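Local atomic coordinates of cysteine hydrolase (Pseudomonas syringae pv. phaseolicola 1448A, PDB entry 3IRV), a protein that probably acts as a hydrolase of the isochorismatase-like cysteine hydrolase family, its exact substrate being unassigned. Residues Val67-Ser79 and Val91-Val104. Residues are numbered along the deposited sequence; the frame is centred on the assembly and turned at random.
Sequences VIYLRHIVRGDGS and VDQILARHDPDVEV
Val74 and Ala96 form a single beta bridge just beyond the end of strand 66-72, a strand of the parallel sheet. Val74 N donates an almost straight bond to Leu95 O (2.9 Å, 172° at the hydrogen), while the return bond from Arg97 N to Val74 O is short but bent and weak. A type I turn, Ala96 to Asp99, then carries the chain round, and a 3-10 segment, 100-102, leads it back along the strand. Over the His72 ring sits Leu95 CD1, 3.6 Å from the centroid and nearly on the normal, a CH-pi contact. On the neighbouring residue Ile73 the two branches part: CG2, anti to the backbone N, lies over the centre of the Arg97 guanidinium face, whereas CG1 packs on Val102 CB at 3.8 Å. Val104 spreads its methyls between the Tyr69 ring and the aliphatic part of Arg71. Arg71 runs alongside Glu103 in a long salt bridge, NH1 to OE1 3.5 Å, with their planes 73° apart; two waters bridge Arg71 NH1 to the Glu103 carboxylate, and a third does so with only a weak bond from NH1. Arg71 NH2 lies 3.4 Å from Arg97 NH2, where both guanidinium groups converge on Asp118 of the adjacent strand 115-119, which forms salt bridges with both. Farther along, one water accepts from Gly76 N and Gly78 N and donates to Asp92 OD1, which also bonds Thr81; Asp92 OD2 pairs with Arg85. Thus a mainly apolar centre, in which Leu95 and Ile73 pack on flat polar groups, lies between two charged, hydrated clusters, fastening the loop after the strand to the returning chain.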
loop_
_atom_site.group_PDB
_atom_site.type_symbol
_atom_site.label_atom_id
_atom_site.label_comp_id
_atom_site.label_asym_id
_atom_site.label_seq_id
_atom_site.Cartn_x
_atom_site.Cartn_y
_atom_site.Cartn_z
ATOM N N VAL A 67 12.384 -4.566 -19.616
ATOM C CA VAL A 67 11.163 -3.790 -19.533
ATOM C C VAL A 67 9.978 -4.731 -19.330
ATOM O O VAL A 67 9.780 -5.658 -20.128
ATOM C CB VAL A 67 10.926 -3.003 -20.833
ATOM C CG1 VAL A 67 9.561 -2.357 -20.825
ATOM C CG2 VAL A 67 12.020 -1.945 -20.999
ATOM N N ILE A 68 9.192 -4.462 -18.284
ATOM C CA ILE A 68 8.017 -5.277 -17.932
ATOM C C ILE A 68 6.786 -4.392 -17.903
ATOM O O ILE A 68 6.782 -3.373 -17.221
ATOM C CB ILE A 68 8.181 -5.902 -16.536
ATOM C CG1 ILE A 68 9.441 -6.781 -16.523
ATOM C CG2 ILE A 68 6.915 -6.700 -16.140
ATOM C CD1 ILE A 68 9.931 -7.242 -15.128
ATOM N N TYR A 69 5.745 -4.778 -18.632
ATOM C CA TYR A 69 4.468 -4.064 -18.568
ATOM C C TYR A 69 3.512 -4.835 -17.676
ATOM O O TYR A 69 3.416 -6.046 -17.801
ATOM C CB TYR A 69 3.833 -3.991 -19.951
ATOM C CG TYR A 69 4.579 -3.168 -20.964
ATOM C CD1 TYR A 69 4.117 -1.885 -21.288
ATOM C CD2 TYR A 69 5.717 -3.680 -21.651
ATOM C CE1 TYR A 69 4.773 -1.100 -22.259
ATOM C CE2 TYR A 69 6.378 -2.903 -22.612
ATOM C CZ TYR A 69 5.896 -1.613 -22.912
ATOM O OH TYR A 69 6.580 -0.880 -23.895
ATOM N N LEU A 70 2.816 -4.145 -16.783
ATOM C CA LEU A 70 1.723 -4.766 -16.036
ATOM C C LEU A 70 0.417 -4.379 -16.719
ATOM O O LEU A 70 0.268 -3.235 -17.197
ATOM C CB LEU A 70 1.656 -4.229 -14.605
ATOM C CG LEU A 70 2.927 -4.441 -13.786
ATOM C CD1 LEU A 70 2.674 -3.953 -12.371
ATOM C CD2 LEU A 70 3.373 -5.905 -13.808
ATOM N N ARG A 71 -0.521 -5.319 -16.778
ATOM C CA ARG A 71 -1.872 -5.023 -17.248
ATOM C C ARG A 71 -2.873 -5.549 -16.246
ATOM O O ARG A 71 -2.747 -6.698 -15.791
ATOM C CB ARG A 71 -2.142 -5.695 -18.600
ATOM C CG ARG A 71 -1.144 -5.297 -19.699
ATOM C CD ARG A 71 -1.542 -5.877 -21.079
ATOM N NE ARG A 71 -1.702 -7.339 -21.009
ATOM C CZ ARG A 71 -2.024 -8.109 -22.044
ATOM N NH1 ARG A 71 -2.224 -7.560 -23.230
ATOM N NH2 ARG A 71 -2.164 -9.428 -21.881
ATOM N N HIS A 72 -3.864 -4.725 -15.897
ATOM C CA HIS A 72 -4.932 -5.166 -15.029
ATOM C C HIS A 72 -6.015 -5.764 -15.918
ATOM O O HIS A 72 -6.658 -5.043 -16.691
ATOM C CB HIS A 72 -5.474 -3.990 -14.226
ATOM C CG HIS A 72 -6.349 -4.392 -13.077
ATOM N ND1 HIS A 72 -6.814 -3.495 -12.131
ATOM C CD2 HIS A 72 -6.823 -5.607 -12.703
ATOM C CE1 HIS A 72 -7.538 -4.139 -11.235
ATOM N NE2 HIS A 72 -7.562 -5.420 -11.558
ATOM N N ILE A 73 -6.173 -7.081 -15.841
ATOM C CA ILE A 73 -7.052 -7.827 -16.743
ATOM C C ILE A 73 -7.695 -8.965 -15.939
ATOM O O ILE A 73 -6.988 -9.687 -15.190
ATOM C CB ILE A 73 -6.258 -8.434 -17.911
ATOM C CG1 ILE A 73 -5.672 -7.340 -18.821
ATOM C CG2 ILE A 73 -7.184 -9.332 -18.772
ATOM C CD1 ILE A 73 -4.958 -7.886 -20.047
ATOM N N VAL A 74 -9.016 -9.123 -16.098
ATOM C CA VAL A 74 -9.761 -10.231 -15.467
ATOM C C VAL A 74 -10.466 -11.055 -16.549
ATOM O O VAL A 74 -10.553 -10.624 -17.709
ATOM C CB VAL A 74 -10.765 -9.725 -14.414
ATOM C CG1 VAL A 74 -10.057 -8.866 -13.335
ATOM C CG2 VAL A 74 -11.868 -8.880 -15.100
ATOM N N ARG A 75 -10.980 -12.236 -16.185
ATOM C CA ARG A 75 -11.520 -13.148 -17.193
ATOM C C ARG A 75 -12.774 -12.579 -17.837
ATOM O O ARG A 75 -12.969 -12.752 -19.052
ATOM C CB ARG A 75 -11.819 -14.503 -16.562
ATOM C CG ARG A 75 -10.559 -15.362 -16.376
ATOM C CD ARG A 75 -10.709 -16.359 -15.214
ATOM N NE ARG A 75 -9.487 -17.160 -15.056
ATOM C CZ ARG A 75 -8.394 -16.757 -14.404
ATOM N NH1 ARG A 75 -8.357 -15.561 -13.847
ATOM N NH2 ARG A 75 -7.311 -17.551 -14.338
ATOM N N GLY A 76 -13.587 -11.885 -17.036
ATOM C CA GLY A 76 -14.852 -11.353 -17.514
ATOM C C GLY A 76 -16.090 -12.054 -16.994
ATOM O O GLY A 76 -17.213 -11.496 -17.101
ATOM N N ASP A 77 -15.926 -13.266 -16.446
ATOM C CA ASP A 77 -17.072 -14.049 -15.968
ATOM C C ASP A 77 -17.318 -13.909 -14.467
ATOM O O ASP A 77 -18.201 -14.570 -13.931
ATOM C CB ASP A 77 -16.947 -15.543 -16.359
ATOM C CG ASP A 77 -15.738 -16.222 -15.746
ATOM O OD1 ASP A 77 -14.981 -15.585 -14.970
ATOM O OD2 ASP A 77 -15.549 -17.436 -16.039
ATOM N N GLY A 78 -16.515 -13.085 -13.790
ATOM C CA GLY A 78 -16.649 -12.923 -12.338
ATOM C C GLY A 78 -15.978 -13.998 -11.485
ATOM O O GLY A 78 -15.988 -13.900 -10.242
ATOM N N SER A 79 -15.376 -15.011 -12.126
ATOM C CA SER A 79 -14.723 -16.112 -11.374
ATOM C C SER A 79 -13.471 -15.682 -10.615
ATOM O O SER A 79 -13.039 -16.371 -9.674
ATOM C CB SER A 79 -14.384 -17.295 -12.275
ATOM O OG SER A 79 -13.380 -16.932 -13.201
ATOM N N VAL A 91 -16.419 -4.043 -12.912
ATOM C CA VAL A 91 -15.076 -4.499 -13.282
ATOM C C VAL A 91 -15.093 -5.592 -14.355
ATOM O O VAL A 91 -14.263 -5.573 -15.255
ATOM C CB VAL A 91 -14.259 -4.969 -12.063
ATOM C CG1 VAL A 91 -14.925 -6.156 -11.341
ATOM C CG2 VAL A 91 -12.805 -5.264 -12.460
ATOM N N ASP A 92 -16.050 -6.521 -14.282
ATOM C CA ASP A 92 -16.032 -7.658 -15.225
ATOM C C ASP A 92 -16.360 -7.240 -16.646
ATOM O O ASP A 92 -16.113 -8.008 -17.588
ATOM C CB ASP A 92 -16.946 -8.814 -14.787
ATOM C CG ASP A 92 -16.540 -9.397 -13.437
ATOM O OD1 ASP A 92 -15.330 -9.401 -13.103
ATOM O OD2 ASP A 92 -17.432 -9.824 -12.690
ATOM N N GLN A 93 -16.943 -6.053 -16.789
ATOM C CA GLN A 93 -17.358 -5.537 -18.091
ATOM C C GLN A 93 -16.418 -4.487 -18.651
ATOM O O GLN A 93 -16.642 -3.991 -19.758
ATOM C CB GLN A 93 -18.757 -4.918 -17.987
ATOM C CG GLN A 93 -19.893 -5.956 -17.959
ATOM C CD GLN A 93 -20.034 -6.645 -16.620
ATOM O OE1 GLN A 93 -20.108 -5.989 -15.574
ATOM N NE2 GLN A 93 -20.066 -7.977 -16.641
ATOM N N ILE A 94 -15.433 -4.068 -17.861
ATOM C CA ILE A 94 -14.478 -3.055 -18.326
ATOM C C ILE A 94 -13.015 -3.505 -18.358
ATOM O O ILE A 94 -12.224 -2.962 -19.140
ATOM C CB ILE A 94 -14.605 -1.701 -17.585
ATOM C CG1 ILE A 94 -14.325 -1.871 -16.094
ATOM C CG2 ILE A 94 -16.015 -1.102 -17.836
ATOM C CD1 ILE A 94 -14.226 -0.538 -15.341
ATOM N N LEU A 95 -12.674 -4.503 -17.539
ATOM C CA LEU A 95 -11.302 -5.019 -17.504
ATOM C C LEU A 95 -11.246 -6.477 -17.993
ATOM O O LEU A 95 -10.237 -7.151 -17.820
ATOM C CB LEU A 95 -10.680 -4.899 -16.093
ATOM C CG LEU A 95 -10.439 -3.465 -15.571
ATOM C CD1 LEU A 95 -9.809 -3.507 -14.189
ATOM C CD2 LEU A 95 -9.548 -2.630 -16.480
ATOM N N ALA A 96 -12.314 -6.925 -18.655
ATOM C CA ALA A 96 -12.371 -8.284 -19.193
ATOM C C ALA A 96 -11.288 -8.477 -20.269
ATOM O O ALA A 96 -10.998 -7.547 -21.033
ATOM C CB ALA A 96 -13.744 -8.531 -19.793
ATOM N N ARG A 97 -10.708 -9.679 -20.363
ATOM C CA ARG A 97 -9.663 -9.884 -21.364
ATOM C C ARG A 97 -10.131 -9.541 -22.781
ATOM O O ARG A 97 -9.330 -9.003 -23.574
ATOM C CB ARG A 97 -9.096 -11.299 -21.323
ATOM C CG ARG A 97 -7.825 -11.469 -22.165
ATOM C CD ARG A 97 -7.098 -12.774 -21.814
ATOM N NE ARG A 97 -6.532 -12.781 -20.457
ATOM C CZ ARG A 97 -5.363 -12.235 -20.131
ATOM N NH1 ARG A 97 -4.917 -12.299 -18.883
ATOM N NH2 ARG A 97 -4.646 -11.609 -21.046
ATOM N N HIS A 98 -11.410 -9.772 -23.093
ATOM C CA HIS A 98 -11.934 -9.499 -24.444
ATOM C C HIS A 98 -12.161 -8.007 -24.701
ATOM O O HIS A 98 -12.426 -7.600 -25.842
ATOM C CB HIS A 98 -13.241 -10.269 -24.672
ATOM C CG HIS A 98 -13.484 -10.646 -26.107
ATOM N ND1 HIS A 98 -13.284 -9.774 -27.162
ATOM C CD2 HIS A 98 -13.896 -11.813 -26.655
ATOM C CE1 HIS A 98 -13.585 -10.391 -28.298
ATOM N NE2 HIS A 98 -13.929 -11.637 -28.021
ATOM N N ASP A 99 -12.077 -7.179 -23.660
ATOM C CA ASP A 99 -12.364 -5.740 -23.836
ATOM C C ASP A 99 -11.203 -5.047 -24.541
ATOM O O ASP A 99 -10.073 -5.131 -24.065
ATOM C CB ASP A 99 -12.574 -5.092 -22.479
ATOM C CG ASP A 99 -13.891 -5.519 -21.823
ATOM O OD1 ASP A 99 -14.818 -6.006 -22.526
ATOM O OD2 ASP A 99 -14.003 -5.380 -20.588
ATOM N N PRO A 100 -11.459 -4.353 -25.676
ATOM C CA PRO A 100 -10.349 -3.692 -26.386
ATOM C C PRO A 100 -9.508 -2.746 -25.521
ATOM O O PRO A 100 -8.315 -2.573 -25.776
ATOM C CB PRO A 100 -11.061 -2.857 -27.465
ATOM C CG PRO A 100 -12.336 -3.557 -27.706
ATOM C CD PRO A 100 -12.749 -4.160 -26.377
ATOM N N ASP A 101 -10.134 -2.125 -24.533
ATOM C CA ASP A 101 -9.424 -1.123 -23.743
ATOM C C ASP A 101 -8.444 -1.667 -22.705
ATOM O O ASP A 101 -7.733 -0.872 -22.060
ATOM C CB ASP A 101 -10.374 -0.090 -23.132
ATOM C CG ASP A 101 -10.889 0.914 -24.187
ATOM O OD1 ASP A 101 -10.428 0.893 -25.373
ATOM O OD2 ASP A 101 -11.762 1.731 -23.840
ATOM N N VAL A 102 -8.348 -2.994 -22.580
ATOM C CA VAL A 102 -7.310 -3.537 -21.666
ATOM C C VAL A 102 -5.926 -3.548 -22.313
ATOM O O VAL A 102 -4.932 -3.846 -21.654
ATOM C CB VAL A 102 -7.613 -4.965 -21.120
ATOM C CG1 VAL A 102 -8.936 -4.996 -20.346
ATOM C CG2 VAL A 102 -7.581 -6.026 -22.237
ATOM N N GLU A 103 -5.856 -3.262 -23.609
ATOM C CA GLU A 103 -4.557 -3.276 -24.302
ATOM C C GLU A 103 -3.704 -2.065 -23.934
ATOM O O GLU A 103 -4.228 -0.969 -23.696
ATOM C CB GLU A 103 -4.774 -3.306 -25.824
ATOM C CG GLU A 103 -5.605 -4.493 -26.327
ATOM C CD GLU A 103 -4.946 -5.864 -26.084
ATOM O OE1 GLU A 103 -3.683 -5.953 -25.982
ATOM O OE2 GLU A 103 -5.697 -6.879 -25.988
ATOM N N VAL A 104 -2.383 -2.272 -23.891
ATOM C CA VAL A 104 -1.433 -1.170 -23.697
ATOM C C VAL A 104 -1.541 -0.153 -24.842
ATOM O O VAL A 104 -1.719 -0.533 -26.007
ATOM C CB VAL A 104 0.016 -1.701 -23.590
ATOM C CG1 VAL A 104 1.045 -0.553 -23.538
ATOM C CG2 VAL A 104 0.151 -2.631 -22.343
HETATM O O HOH W 1 -1.600 -4.974 -24.565
HETATM O O HOH W 2 -4.294 -8.995 -25.046
HETATM O O HOH W 3 -2.516 -8.453 -26.464
HETATM O O HOH W 4 -6.716 -12.608 -16.803
HETATM O O HOH W 5 -13.092 -11.753 -21.619
HETATM O O HOH W 6 -14.054 -11.586 -14.272
#